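Local coordinates for protein diaminopimelate decarboxylase (Aquifex aeolicus, PDB 2P3E) that probably catalyses the pyridoxal-phosphate-dependent decarboxylation of meso-diaminopimelate to L-lysine, the last step of lysine biosynthesis, as a homodimer, at residues T293-L298 with I307-G312; Q133-L138 with E188-L193; N42-R47 with K74-L79. All coordinates share one frame; numbering follows the deposited sequence.

Interaction 1: T293-L298 with I307-G312; sequences TQVQFL and IIVDAG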
ATOM      1  N   THR B 293      12.185  -6.671 -12.765  1.00 12.69           N
ATOM      2  CA  THR B 293      12.958  -6.486 -11.554  1.00 13.60           C
ATOM      3  C   THR B 293      14.337  -7.125 -11.710  1.00 14.07           C
ATOM      4  O   THR B 293      14.481  -8.100 -12.422  1.00 14.28           O
ATOM      5  CB  THR B 293      12.190  -7.035 -10.301  1.00 13.57           C
ATOM      6  OG1 THR B 293      12.952  -6.792  -9.120  1.00 13.98           O
ATOM      7  CG2 THR B 293      11.886  -8.543 -10.412  1.00 13.60           C
ATOM      8  N   GLN B 294      15.338  -6.557 -11.044  1.00 15.08           N
ATOM      9  CA  GLN B 294      16.705  -7.083 -11.115  1.00 15.20           C
ATOM     10  C   GLN B 294      17.083  -7.829  -9.835  1.00 14.30           C
ATOM     11  O   GLN B 294      16.822  -7.371  -8.715  1.00 13.83           O
ATOM     12  CB  GLN B 294      17.685  -5.938 -11.385  1.00 15.52           C
ATOM     13  CG  GLN B 294      19.135  -6.382 -11.593  1.00 16.33           C
ATOM     14  CD  GLN B 294      20.074  -5.211 -11.684  1.00 17.64           C
ATOM     15  OE1 GLN B 294      20.089  -4.332 -10.812  1.00 18.95           O
ATOM     16  NE2 GLN B 294      20.872  -5.188 -12.737  1.00 17.55           N
ATOM     17  N   VAL B 295      17.697  -8.996 -10.019  1.00 14.33           N
ATOM     18  CA  VAL B 295      18.215  -9.806  -8.926  1.00 14.73           C
ATOM     19  C   VAL B 295      19.409  -9.096  -8.267  1.00 15.38           C
ATOM     20  O   VAL B 295      20.361  -8.693  -8.946  1.00 16.17           O
ATOM     21  CB  VAL B 295      18.634 -11.234  -9.412  1.00 14.93           C
ATOM     22  CG1 VAL B 295      19.234 -12.035  -8.241  1.00 13.73           C
ATOM     23  CG2 VAL B 295      17.442 -11.981 -10.044  1.00 13.47           C
ATOM     24  N   GLN B 296      19.326  -8.921  -6.948  1.00 16.48           N
ATOM     25  CA  GLN B 296      20.347  -8.248  -6.157  1.00 16.77           C
ATOM     26  C   GLN B 296      21.217  -9.268  -5.440  1.00 18.39           C
ATOM     27  O   GLN B 296      22.442  -9.187  -5.521  1.00 18.61           O
ATOM     28  CB  GLN B 296      19.706  -7.291  -5.147  1.00 17.37           C
ATOM     29  CG  GLN B 296      18.825  -6.218  -5.771  1.00 16.07           C
ATOM     30  CD  GLN B 296      19.530  -5.419  -6.852  1.00 18.46           C
ATOM     31  OE1 GLN B 296      20.582  -4.817  -6.613  1.00 18.71           O
ATOM     32  NE2 GLN B 296      18.959  -5.411  -8.054  1.00 17.52           N
ATOM     33  N   PHE B 297      20.589 -10.234  -4.760  1.00 18.82           N
ATOM     34  CA  PHE B 297      21.330 -11.254  -4.004  1.00 19.89           C
ATOM     35  C   PHE B 297      20.677 -12.629  -4.120  1.00 20.12           C
ATOM     36  O   PHE B 297      19.453 -12.735  -4.269  1.00 19.22           O
ATOM     37  CB  PHE B 297      21.420 -10.901  -2.510  1.00 20.17           C
ATOM     38  CG  PHE B 297      21.991  -9.544  -2.235  1.00 19.87           C
ATOM     39  CD1 PHE B 297      23.359  -9.319  -2.304  1.00 21.62           C
ATOM     40  CD2 PHE B 297      21.153  -8.488  -1.910  1.00 20.21           C
ATOM     41  CE1 PHE B 297      23.885  -8.035  -2.055  1.00 22.58           C
ATOM     42  CE2 PHE B 297      21.670  -7.215  -1.653  1.00 21.87           C
ATOM     43  CZ  PHE B 297      23.043  -6.996  -1.724  1.00 20.76           C
ATOM     44  N   LEU B 298      21.511 -13.670  -4.049  1.00 20.68           N
ATOM     45  CA  LEU B 298      21.058 -15.038  -3.760  1.00 20.94           C
ATOM     46  C   LEU B 298      21.512 -15.391  -2.357  1.00 21.81           C
ATOM     47  O   LEU B 298      22.622 -15.035  -1.950  1.00 21.47           O
ATOM     48  CB  LEU B 298      21.641 -16.054  -4.752  1.00 21.05           C
ATOM     49  CG  LEU B 298      21.438 -15.791  -6.250  1.00 21.42           C
ATOM     50  CD1 LEU B 298      22.207 -16.829  -7.069  1.00 22.22           C
ATOM     51  CD2 LEU B 298      19.952 -15.791  -6.652  1.00 21.99           C
ATOM     52  N   ILE B 307      15.888 -15.671  -3.747  1.00 18.04           N
ATOM     53  CA  ILE B 307      16.319 -14.806  -4.835  1.00 17.13           C
ATOM     54  C   ILE B 307      15.805 -13.412  -4.450  1.00 16.95           C
ATOM     55  O   ILE B 307      14.600 -13.147  -4.500  1.00 15.23           O
ATOM     56  CB  ILE B 307      15.722 -15.261  -6.184  1.00 17.74           C
ATOM     57  CG1 ILE B 307      16.207 -16.689  -6.532  1.00 17.79           C
ATOM     58  CG2 ILE B 307      16.044 -14.266  -7.303  1.00 18.63           C
ATOM     59  CD1 ILE B 307      15.602 -17.275  -7.802  1.00 17.51           C
ATOM     60  N   ILE B 308      16.730 -12.543  -4.047  1.00 15.83           N
ATOM     61  CA  ILE B 308      16.367 -11.209  -3.548  1.00 16.29           C
ATOM     62  C   ILE B 308      16.451 -10.216  -4.696  1.00 15.77           C
ATOM     63  O   ILE B 308      17.502 -10.094  -5.339  1.00 16.90           O
ATOM     64  CB  ILE B 308      17.276 -10.782  -2.359  1.00 16.07           C
ATOM     65  CG1 ILE B 308      17.179 -11.825  -1.232  1.00 16.61           C
ATOM     66  CG2 ILE B 308      16.898  -9.358  -1.858  1.00 15.30           C
ATOM     67  CD1 ILE B 308      18.290 -11.750  -0.167  1.00 18.58           C
ATOM     68  N   VAL B 309      15.338  -9.530  -4.962  1.00 15.14           N
ATOM     69  CA  VAL B 309      15.226  -8.618  -6.107  1.00 14.56           C
ATOM     70  C   VAL B 309      14.967  -7.188  -5.652  1.00 14.50           C
ATOM     71  O   VAL B 309      14.792  -6.953  -4.447  1.00 14.49           O
ATOM     72  CB  VAL B 309      14.128  -9.102  -7.124  1.00 14.50           C
ATOM     73  CG1 VAL B 309      14.520 -10.467  -7.715  1.00 14.13           C
ATOM     74  CG2 VAL B 309      12.725  -9.162  -6.463  1.00 14.00           C
ATOM     75  N   ASP B 310      14.931  -6.241  -6.599  1.00 14.21           N
ATOM     76  CA  ASP B 310      14.793  -4.824  -6.220  1.00 14.17           C
ATOM     77  C   ASP B 310      13.351  -4.325  -6.172  1.00 13.43           C
ATOM     78  O   ASP B 310      13.090  -3.184  -5.787  1.00 13.78           O
ATOM     79  CB  ASP B 310      15.715  -3.901  -7.056  1.00 14.34           C
ATOM     80  CG  ASP B 310      15.422  -3.926  -8.566  1.00 15.33           C
ATOM     81  OD1 ASP B 310      14.466  -4.581  -9.041  1.00 12.31           O
ATOM     82  OD2 ASP B 310      16.180  -3.249  -9.297  1.00 16.08           O
ATOM     83  N   ALA B 311      12.414  -5.184  -6.548  1.00 13.63           N
ATOM     84  CA  ALA B 311      10.992  -4.863  -6.472  1.00 13.93           C
ATOM     85  C   ALA B 311      10.376  -5.634  -5.340  1.00 14.60           C
ATOM     86  O   ALA B 311      10.681  -6.819  -5.131  1.00 15.44           O
ATOM     87  CB  ALA B 311      10.267  -5.200  -7.784  1.00 13.52           C
ATOM     88  N   GLY B 312       9.496  -4.981  -4.602  1.00 15.26           N
ATOM     89  CA  GLY B 312       8.839  -5.643  -3.476  1.00 15.51           C
ATOM     90  C   GLY B 312       7.369  -5.308  -3.365  1.00 16.37           C
ATOM     91  O   GLY B 312       6.728  -4.841  -4.331  1.00 15.21           O
TER
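Asp310, just past the end of strand 304-309, reaches back to Thr293 and Gln294. Its CB lies 3.7 Å from Gln296 NE2. CG is held between the backbone N and the carbonyl carbon (chi1 61°), near the backbone N and O of Gln294. At the tip, OD1 takes two bonds: Thr293 OG1 donates at 2.7 Å, nearly along the C-O axis, and Gln294 N donates at 2.9 Å from above the carboxylate plane. OD2 is bonded by Thr34 outside the hairpin, so both oxygens are engaged. Gln296, bent at chi2, lays its amide 10° from the carboxylate plane and donates hydrogen bonds from NE2 to both the backbone O and OE1 of Gln294. Farther along, Gln296 N (2.7 Å) and Phe297 N (3.1 Å) both donate to Ile308 O, a classic beta bulge; Ile308 N returns a bond to Phe297 O. On the Val309 face, Val295 CG2 packs 3.8 Å from Ile307 CG2. The antiparallel hairpin 289-301/304-309 belongs to the mixed sheet, with strand 368-371 beside the first strand and 338-344 beside the second, while Ser131 and Val109 of the second subunit pack on Phe297 and Ile308.

Interaction 2: Q133-L138 with E188-L193; sequences QELDVL and EYASKL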
ATOM      1  N   GLN B 133     -28.915   7.263   2.726  1.00 25.23           N
ATOM      2  CA  GLN B 133     -28.404   8.549   3.175  1.00 24.80           C
ATOM      3  C   GLN B 133     -27.714   9.294   2.021  1.00 23.86           C
ATOM      4  O   GLN B 133     -27.881  10.511   1.867  1.00 23.40           O
ATOM      5  CB  GLN B 133     -27.486   8.375   4.387  1.00 24.99           C
ATOM      6  CG  GLN B 133     -27.112   9.688   5.039  1.00 26.53           C
ATOM      7  CD  GLN B 133     -26.457   9.518   6.391  1.00 28.12           C
ATOM      8  OE1 GLN B 133     -25.917   8.455   6.713  1.00 27.09           O
ATOM      9  NE2 GLN B 133     -26.514  10.574   7.204  1.00 28.08           N
ATOM     10  N   GLU B 134     -26.987   8.544   1.191  1.00 22.68           N
ATOM     11  CA  GLU B 134     -26.385   9.066  -0.033  1.00 21.92           C
ATOM     12  C   GLU B 134     -27.433   9.655  -0.982  1.00 21.52           C
ATOM     13  O   GLU B 134     -27.183  10.677  -1.593  1.00 21.08           O
ATOM     14  CB  GLU B 134     -25.531   7.996  -0.744  1.00 21.71           C
ATOM     15  CG  GLU B 134     -24.854   8.490  -2.041  1.00 22.03           C
ATOM     16  CD  GLU B 134     -24.131   7.392  -2.821  1.00 22.12           C
ATOM     17  OE1 GLU B 134     -23.845   6.325  -2.231  1.00 21.30           O
ATOM     18  OE2 GLU B 134     -23.870   7.589  -4.039  1.00 21.05           O
ATOM     19  N   LEU B 135     -28.590   9.004  -1.110  1.00 20.91           N
ATOM     20  CA  LEU B 135     -29.714   9.587  -1.860  1.00 20.78           C
ATOM     21  C   LEU B 135     -30.082  11.007  -1.358  1.00 20.67           C
ATOM     22  O   LEU B 135     -30.207  11.927  -2.151  1.00 20.69           O
ATOM     23  CB  LEU B 135     -30.938   8.661  -1.822  1.00 20.30           C
ATOM     24  CG  LEU B 135     -30.846   7.303  -2.549  1.00 19.36           C
ATOM     25  CD1 LEU B 135     -32.017   6.396  -2.168  1.00 20.32           C
ATOM     26  CD2 LEU B 135     -30.808   7.508  -4.035  1.00 19.25           C
ATOM     27  N   ASP B 136     -30.234  11.149  -0.044  1.00 21.25           N
ATOM     28  CA  ASP B 136     -30.588  12.411   0.614  1.00 21.85           C
ATOM     29  C   ASP B 136     -29.509  13.476   0.401  1.00 22.31           C
ATOM     30  O   ASP B 136     -29.809  14.638   0.062  1.00 21.82           O
ATOM     31  CB  ASP B 136     -30.776  12.164   2.115  1.00 22.12           C
ATOM     32  CG  ASP B 136     -32.035  11.389   2.427  1.00 23.27           C
ATOM     33  OD1 ASP B 136     -33.006  11.503   1.665  1.00 24.71           O
ATOM     34  OD2 ASP B 136     -32.059  10.662   3.445  1.00 25.59           O
ATOM     35  N   VAL B 137     -28.254  13.059   0.590  1.00 21.81           N
ATOM     36  CA  VAL B 137     -27.082  13.918   0.388  1.00 21.99           C
ATOM     37  C   VAL B 137     -26.962  14.397  -1.049  1.00 21.93           C
ATOM     38  O   VAL B 137     -26.823  15.607  -1.287  1.00 21.50           O
ATOM     39  CB  VAL B 137     -25.768  13.218   0.842  1.00 22.17           C
ATOM     40  CG1 VAL B 137     -24.544  14.055   0.442  1.00 22.81           C
ATOM     41  CG2 VAL B 137     -25.786  12.965   2.340  1.00 22.40           C
ATOM     42  N   LEU B 138     -27.017  13.463  -2.009  1.00 21.48           N
ATOM     43  CA  LEU B 138     -27.004  13.811  -3.429  1.00 21.92           C
ATOM     44  C   LEU B 138     -28.146  14.748  -3.803  1.00 21.98           C
ATOM     45  O   LEU B 138     -27.969  15.676  -4.601  1.00 21.44           O
ATOM     46  CB  LEU B 138     -27.121  12.559  -4.304  1.00 22.42           C
ATOM     47  CG  LEU B 138     -25.910  11.894  -4.932  1.00 24.53           C
ATOM     48  CD1 LEU B 138     -26.435  10.776  -5.837  1.00 23.66           C
ATOM     49  CD2 LEU B 138     -25.044  12.876  -5.723  1.00 24.10           C
ATOM     50  N   GLU B 188     -38.551   3.594  -4.805  1.00 25.28           N
ATOM     51  CA  GLU B 188     -39.744   4.328  -4.370  1.00 26.62           C
ATOM     52  C   GLU B 188     -39.383   5.563  -3.548  1.00 26.50           C
ATOM     53  O   GLU B 188     -39.923   6.639  -3.781  1.00 27.14           O
ATOM     54  CB  GLU B 188     -40.701   3.410  -3.601  1.00 26.72           C
ATOM     55  CG  GLU B 188     -41.427   2.377  -4.497  1.00 29.81           C
ATOM     56  CD  GLU B 188     -42.362   3.017  -5.533  1.00 33.69           C
ATOM     57  OE1 GLU B 188     -42.685   4.225  -5.385  1.00 33.55           O
ATOM     58  OE2 GLU B 188     -42.775   2.306  -6.496  1.00 35.88           O
ATOM     59  N   TYR B 189     -38.441   5.403  -2.625  1.00 27.00           N
ATOM     60  CA  TYR B 189     -37.944   6.498  -1.813  1.00 27.54           C
ATOM     61  C   TYR B 189     -37.298   7.583  -2.682  1.00 27.56           C
ATOM     62  O   TYR B 189     -37.607   8.777  -2.538  1.00 27.39           O
ATOM     63  CB  TYR B 189     -36.965   5.985  -0.750  1.00 28.07           C
ATOM     64  CG  TYR B 189     -36.451   7.086   0.156  1.00 30.40           C
ATOM     65  CD1 TYR B 189     -37.195   7.505   1.264  1.00 31.46           C
ATOM     66  CD2 TYR B 189     -35.231   7.733  -0.107  1.00 30.63           C
ATOM     67  CE1 TYR B 189     -36.738   8.524   2.088  1.00 31.34           C
ATOM     68  CE2 TYR B 189     -34.764   8.746   0.712  1.00 31.01           C
ATOM     69  CZ  TYR B 189     -35.532   9.144   1.805  1.00 32.62           C
ATOM     70  OH  TYR B 189     -35.094  10.157   2.627  1.00 33.05           O
ATOM     71  N   ALA B 190     -36.427   7.160  -3.601  1.00 26.74           N
ATOM     72  CA  ALA B 190     -35.732   8.082  -4.492  1.00 26.09           C
ATOM     73  C   ALA B 190     -36.659   8.844  -5.446  1.00 25.96           C
ATOM     74  O   ALA B 190     -36.333   9.951  -5.869  1.00 25.43           O
ATOM     75  CB  ALA B 190     -34.636   7.338  -5.282  1.00 25.53           C
ATOM     76  N   SER B 191     -37.803   8.255  -5.799  1.00 26.16           N
ATOM     77  CA  SER B 191     -38.753   8.923  -6.704  1.00 26.79           C
ATOM     78  C   SER B 191     -39.362  10.188  -6.088  1.00 27.09           C
ATOM     79  O   SER B 191     -39.860  11.067  -6.815  1.00 26.86           O
ATOM     80  CB  SER B 191     -39.880   7.969  -7.124  1.00 26.60           C
ATOM     81  OG  SER B 191     -40.789   7.805  -6.052  1.00 29.21           O
ATOM     82  N   LYS B 192     -39.318  10.272  -4.756  1.00 27.21           N
ATOM     83  CA  LYS B 192     -39.894  11.397  -4.033  1.00 28.23           C
ATOM     84  C   LYS B 192     -38.877  12.526  -3.802  1.00 28.01           C
ATOM     85  O   LYS B 192     -39.223  13.571  -3.255  1.00 28.07           O
ATOM     86  CB  LYS B 192     -40.508  10.924  -2.704  1.00 28.82           C
ATOM     87  CG  LYS B 192     -41.716  10.000  -2.902  1.00 31.05           C
ATOM     88  CD  LYS B 192     -42.477   9.791  -1.621  1.00 35.53           C
ATOM     89  CE  LYS B 192     -42.009   8.573  -0.853  1.00 37.81           C
ATOM     90  NZ  LYS B 192     -42.632   7.323  -1.378  1.00 39.55           N
ATOM     91  N   LEU B 193     -37.632  12.316  -4.230  1.00 27.05           N
ATOM     92  CA  LEU B 193     -36.586  13.339  -4.107  1.00 26.67           C
ATOM     93  C   LEU B 193     -36.479  14.172  -5.378  1.00 26.11           C
ATOM     94  O   LEU B 193     -36.034  13.690  -6.417  1.00 26.21           O
ATOM     95  CB  LEU B 193     -35.252  12.701  -3.720  1.00 26.40           C
ATOM     96  CG  LEU B 193     -35.282  11.970  -2.377  1.00 27.25           C
ATOM     97  CD1 LEU B 193     -34.026  11.127  -2.158  1.00 28.14           C
ATOM     98  CD2 LEU B 193     -35.494  12.959  -1.215  1.00 28.77           C
TER
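Leu135 on helix 132-145 and Tyr189 on helix 183-191 are neighbours in an apolar patch that has a single polar bond at its margin. The apolar part centres on Leu135. Its two methyls divide the work: CD1 meets the edge of the Tyr189 ring at CD2, 4.0 Å away, and CD2 rests on Ala190 CB, also at 4.0 Å. The Leu135 and Tyr189 side chains run past each other in opposite directions. From the turn that follows the second helix, Leu193 sends CD1 against Leu135 CB at 4.0 Å, so the leucine is touched near its root as well as at its branches. Beneath this patch, Ile151 of strand 149-156 packs against both Leu135 and Ala190.

The polar part is the hydrogen bond from Tyr189 OH to Asp136 OD1, 2.7 Å long. It uses the syn lone pair of OD1, on the side of OD2. CG of the tyrosine stands anti to the backbone N (chi1 -178°), and the ring extends across to the aspartate on the neighbouring helix. Asp136 OD1 lies in the ring plane at the edge, while the carboxylate itself is turned 68° from the ring.

A short phenol-carboxylate bond of this kind would be consistent with an ionised Asp136, and the bond would hold the tyrosine hydroxyl beside the apolar patch, so the two helices are joined by apolar packing and by one hydrogen bond at its margin.

Interaction 3: N42-R47 with K74-L79; sequences NFIKER and KLLGEL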
ATOM      1  N   ASN B  42      -0.881  -2.218 -27.726  1.00 16.65           N
ATOM      2  CA  ASN B  42      -1.794  -2.971 -28.581  1.00 17.26           C
ATOM      3  C   ASN B  42      -2.605  -4.005 -27.823  1.00 16.99           C
ATOM      4  O   ASN B  42      -3.727  -4.315 -28.223  1.00 16.42           O
ATOM      5  CB  ASN B  42      -1.074  -3.598 -29.782  1.00 17.97           C
ATOM      6  CG  ASN B  42      -0.835  -2.592 -30.884  1.00 19.46           C
ATOM      7  OD1 ASN B  42      -1.784  -2.040 -31.445  1.00 21.64           O
ATOM      8  ND2 ASN B  42       0.443  -2.300 -31.163  1.00 21.78           N
ATOM      9  N   PHE B  43      -2.042  -4.545 -26.740  1.00 16.16           N
ATOM     10  CA  PHE B  43      -2.835  -5.418 -25.861  1.00 15.97           C
ATOM     11  C   PHE B  43      -4.030  -4.680 -25.267  1.00 15.41           C
ATOM     12  O   PHE B  43      -5.162  -5.195 -25.300  1.00 15.41           O
ATOM     13  CB  PHE B  43      -1.990  -6.048 -24.743  1.00 15.76           C
ATOM     14  CG  PHE B  43      -2.735  -7.086 -23.922  1.00 17.67           C
ATOM     15  CD1 PHE B  43      -2.728  -8.429 -24.301  1.00 18.35           C
ATOM     16  CD2 PHE B  43      -3.460  -6.717 -22.784  1.00 18.66           C
ATOM     17  CE1 PHE B  43      -3.412  -9.387 -23.555  1.00 18.99           C
ATOM     18  CE2 PHE B  43      -4.135  -7.676 -22.016  1.00 17.55           C
ATOM     19  CZ  PHE B  43      -4.108  -9.016 -22.413  1.00 17.49           C
ATOM     20  N   ILE B  44      -3.781  -3.494 -24.708  1.00 15.14           N
ATOM     21  CA  ILE B  44      -4.840  -2.676 -24.103  1.00 15.15           C
ATOM     22  C   ILE B  44      -5.950  -2.385 -25.121  1.00 16.17           C
ATOM     23  O   ILE B  44      -7.141  -2.606 -24.837  1.00 15.57           O
ATOM     24  CB  ILE B  44      -4.286  -1.358 -23.508  1.00 15.14           C
ATOM     25  CG1 ILE B  44      -3.328  -1.645 -22.335  1.00 15.28           C
ATOM     26  CG2 ILE B  44      -5.421  -0.468 -23.015  1.00 14.06           C
ATOM     27  CD1 ILE B  44      -2.468  -0.453 -21.923  1.00 15.22           C
ATOM     28  N   LYS B  45      -5.554  -1.883 -26.298  1.00 16.11           N
ATOM     29  CA  LYS B  45      -6.493  -1.530 -27.368  1.00 17.45           C
ATOM     30  C   LYS B  45      -7.329  -2.735 -27.791  1.00 17.29           C
ATOM     31  O   LYS B  45      -8.538  -2.606 -27.979  1.00 17.99           O
ATOM     32  CB  LYS B  45      -5.763  -0.935 -28.596  1.00 17.42           C
ATOM     33  CG  LYS B  45      -5.081   0.423 -28.374  0.70 18.71           C
ATOM     34  CD  LYS B  45      -4.126   0.767 -29.542  0.70 21.19           C
ATOM     35  CE  LYS B  45      -3.562   2.186 -29.429  1.00 25.29           C
ATOM     36  NZ  LYS B  45      -2.882   2.581 -30.709  1.00 27.90           N
ATOM     37  N   GLU B  46      -6.685  -3.890 -27.939  1.00 17.68           N
ATOM     38  CA  GLU B  46      -7.357  -5.109 -28.403  1.00 18.56           C
ATOM     39  C   GLU B  46      -8.310  -5.716 -27.369  1.00 18.33           C
ATOM     40  O   GLU B  46      -9.358  -6.251 -27.743  1.00 16.84           O
ATOM     41  CB  GLU B  46      -6.355  -6.168 -28.864  1.00 19.19           C
ATOM     42  CG  GLU B  46      -5.726  -5.826 -30.208  0.90 22.30           C
ATOM     43  CD  GLU B  46      -4.444  -6.583 -30.482  0.50 24.16           C
ATOM     44  OE1 GLU B  46      -4.200  -7.632 -29.850  0.30 22.82           O
ATOM     45  OE2 GLU B  46      -3.677  -6.113 -31.352  1.00 27.26           O
ATOM     46  N   ARG B  47      -7.948  -5.642 -26.084  1.00 17.57           N
ATOM     47  CA  ARG B  47      -8.896  -6.038 -25.023  1.00 17.99           C
ATOM     48  C   ARG B  47     -10.138  -5.153 -25.012  1.00 17.53           C
ATOM     49  O   ARG B  47     -11.261  -5.653 -24.842  1.00 17.24           O
ATOM     50  CB  ARG B  47      -8.244  -6.021 -23.629  1.00 17.80           C
ATOM     51  CG  ARG B  47      -7.039  -6.946 -23.496  1.00 21.39           C
ATOM     52  CD  ARG B  47      -7.386  -8.418 -23.666  1.00 26.30           C
ATOM     53  NE  ARG B  47      -8.058  -8.899 -22.461  1.00 29.53           N
ATOM     54  CZ  ARG B  47      -8.111 -10.170 -22.070  0.80 30.92           C
ATOM     55  NH1 ARG B  47      -7.534 -11.135 -22.802  1.00 30.86           N
ATOM     56  NH2 ARG B  47      -8.750 -10.474 -20.943  1.00 30.12           N
ATOM     57  N   LYS B  74      -6.020   7.906 -21.231  1.00 17.17           N
ATOM     58  CA  LYS B  74      -6.211   8.651 -22.498  1.00 17.96           C
ATOM     59  C   LYS B  74      -6.312   7.723 -23.694  1.00 17.84           C
ATOM     60  O   LYS B  74      -7.173   7.914 -24.560  1.00 19.09           O
ATOM     61  CB  LYS B  74      -5.112   9.706 -22.715  1.00 17.95           C
ATOM     62  CG  LYS B  74      -5.357  10.560 -23.993  1.00 19.76           C
ATOM     63  CD  LYS B  74      -4.489  11.791 -23.985  1.00 23.17           C
ATOM     64  CE  LYS B  74      -5.054  12.862 -24.914  1.00 27.86           C
ATOM     65  NZ  LYS B  74      -6.185  13.612 -24.225  1.00 32.05           N
ATOM     66  N   LEU B  75      -5.448   6.718 -23.727  1.00 17.84           N
ATOM     67  CA  LEU B  75      -5.448   5.682 -24.751  1.00 18.77           C
ATOM     68  C   LEU B  75      -6.836   5.033 -24.953  1.00 18.35           C
ATOM     69  O   LEU B  75      -7.319   4.872 -26.091  1.00 17.42           O
ATOM     70  CB  LEU B  75      -4.396   4.627 -24.369  1.00 19.16           C
ATOM     71  CG  LEU B  75      -3.689   3.782 -25.421  1.00 21.75           C
ATOM     72  CD1 LEU B  75      -2.726   4.650 -26.239  1.00 24.59           C
ATOM     73  CD2 LEU B  75      -2.914   2.634 -24.792  1.00 21.09           C
ATOM     74  N   LEU B  76      -7.468   4.654 -23.843  1.00 17.50           N
ATOM     75  CA  LEU B  76      -8.816   4.076 -23.852  1.00 17.06           C
ATOM     76  C   LEU B  76      -9.872   5.112 -24.208  1.00 17.42           C
ATOM     77  O   LEU B  76     -10.770   4.836 -25.012  1.00 17.25           O
ATOM     78  CB  LEU B  76      -9.129   3.431 -22.481  1.00 17.22           C
ATOM     79  CG  LEU B  76      -8.249   2.200 -22.197  1.00 16.30           C
ATOM     80  CD1 LEU B  76      -8.207   1.873 -20.697  1.00 17.85           C
ATOM     81  CD2 LEU B  76      -8.728   1.001 -23.002  1.00 14.65           C
ATOM     82  N   GLY B  77      -9.761   6.303 -23.630  1.00 17.41           N
ATOM     83  CA  GLY B  77     -10.671   7.411 -23.949  1.00 18.86           C
ATOM     84  C   GLY B  77     -10.728   7.725 -25.442  1.00 19.21           C
ATOM     85  O   GLY B  77     -11.789   8.053 -25.972  1.00 19.19           O
ATOM     86  N   GLU B  78      -9.589   7.608 -26.115  1.00 19.45           N
ATOM     87  CA  GLU B  78      -9.503   7.869 -27.570  1.00 20.47           C
ATOM     88  C   GLU B  78     -10.204   6.781 -28.385  1.00 20.17           C
ATOM     89  O   GLU B  78     -10.609   7.014 -29.537  1.00 20.06           O
ATOM     90  CB  GLU B  78      -8.044   8.019 -28.016  1.00 20.51           C
ATOM     91  CG  GLU B  78      -7.345   9.292 -27.507  1.00 24.85           C
ATOM     92  CD  GLU B  78      -7.592  10.513 -28.410  1.00 31.40           C
ATOM     93  OE1 GLU B  78      -8.433  10.406 -29.337  1.00 32.85           O
ATOM     94  OE2 GLU B  78      -6.958  11.581 -28.185  1.00 33.58           O
ATOM     95  N   LEU B  79     -10.360   5.603 -27.781  1.00 19.26           N
ATOM     96  CA  LEU B  79     -11.112   4.515 -28.399  1.00 19.05           C
ATOM     97  C   LEU B  79     -12.620   4.569 -28.155  1.00 18.07           C
ATOM     98  O   LEU B  79     -13.365   3.743 -28.688  1.00 18.21           O
ATOM     99  CB  LEU B  79     -10.556   3.154 -27.984  1.00 19.12           C
ATOM    100  CG  LEU B  79      -9.088   2.899 -28.316  1.00 20.07           C
ATOM    101  CD1 LEU B  79      -8.616   1.594 -27.666  1.00 19.13           C
ATOM    102  CD2 LEU B  79      -8.829   2.892 -29.827  1.00 21.45           C
TER
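Ile44 and Leu76 make the closest contact between segments 42-47 and 74-79: CG2 of the isoleucine lies 3.6 Å from CD2 of the leucine, and the two side chains cross at about a right angle. Ile44 CG2 stands anti to the backbone N, while the other branch ends in CD1, 4.2 Å from Leu75 CD2. Lys45 contributes its aliphatic length. Leu79 CD1 sits against the root of the lysine, 3.8 Å from both CA and CG, and farther out Lys45 CE comes within 4.1 Å of Leu75 CD1. The lysine chain is extended beyond CG, which carries its methylenes across Leu79 and Leu75 in turn. No hydrogen bond joins the segments; the contact is made by hydrocarbon alone.

In the next shell, Ile284 of helix 282-285 touches both Ile44 and Leu76, and Met285 also touches Ile44. Phe48, one turn on from Ile44 in the same helix, packs on Leu76 and Leu79. The ammonium of Lys45 leads out to a long, weak ion pair with Glu397, while Arg47 on the same helix forms a salt bridge with Glu255.

The two helix segments run at 39° to each other, their axes 10.2 Å apart at closest approach. Helix 70-78 follows strand 59-63 and precedes the parallel strand 82-85, making it the helix of a beta-alpha-beta crossover in the TIM-type barrel of this decarboxylase family. The side chain of Leu76 lies about 8 Å from Gly281, which probably binds pyridoxal 5'-phosphate.

Overall arrangement
Along the chain the contacts follow in series: interaction 3, then 2, then 1. Interactions 2 and 3 both belong to the pyridoxal-binding barrel domain, where helices pack outside the parallel strands, yet their centres are 36 Å apart. Interaction 1 lies in the mixed sheet, its centre 53 Å from that of interaction 2, on the opposite side of the chain's centre, and 32 Å from that of interaction 3. None touches another. Interactions 1 and 2 nevertheless meet through the homodimer: Gln133 of one subunit bonds Leu298 of the other, so the barrel of each chain docks on the hairpin of its partner. Interaction 3 touches no second subunit.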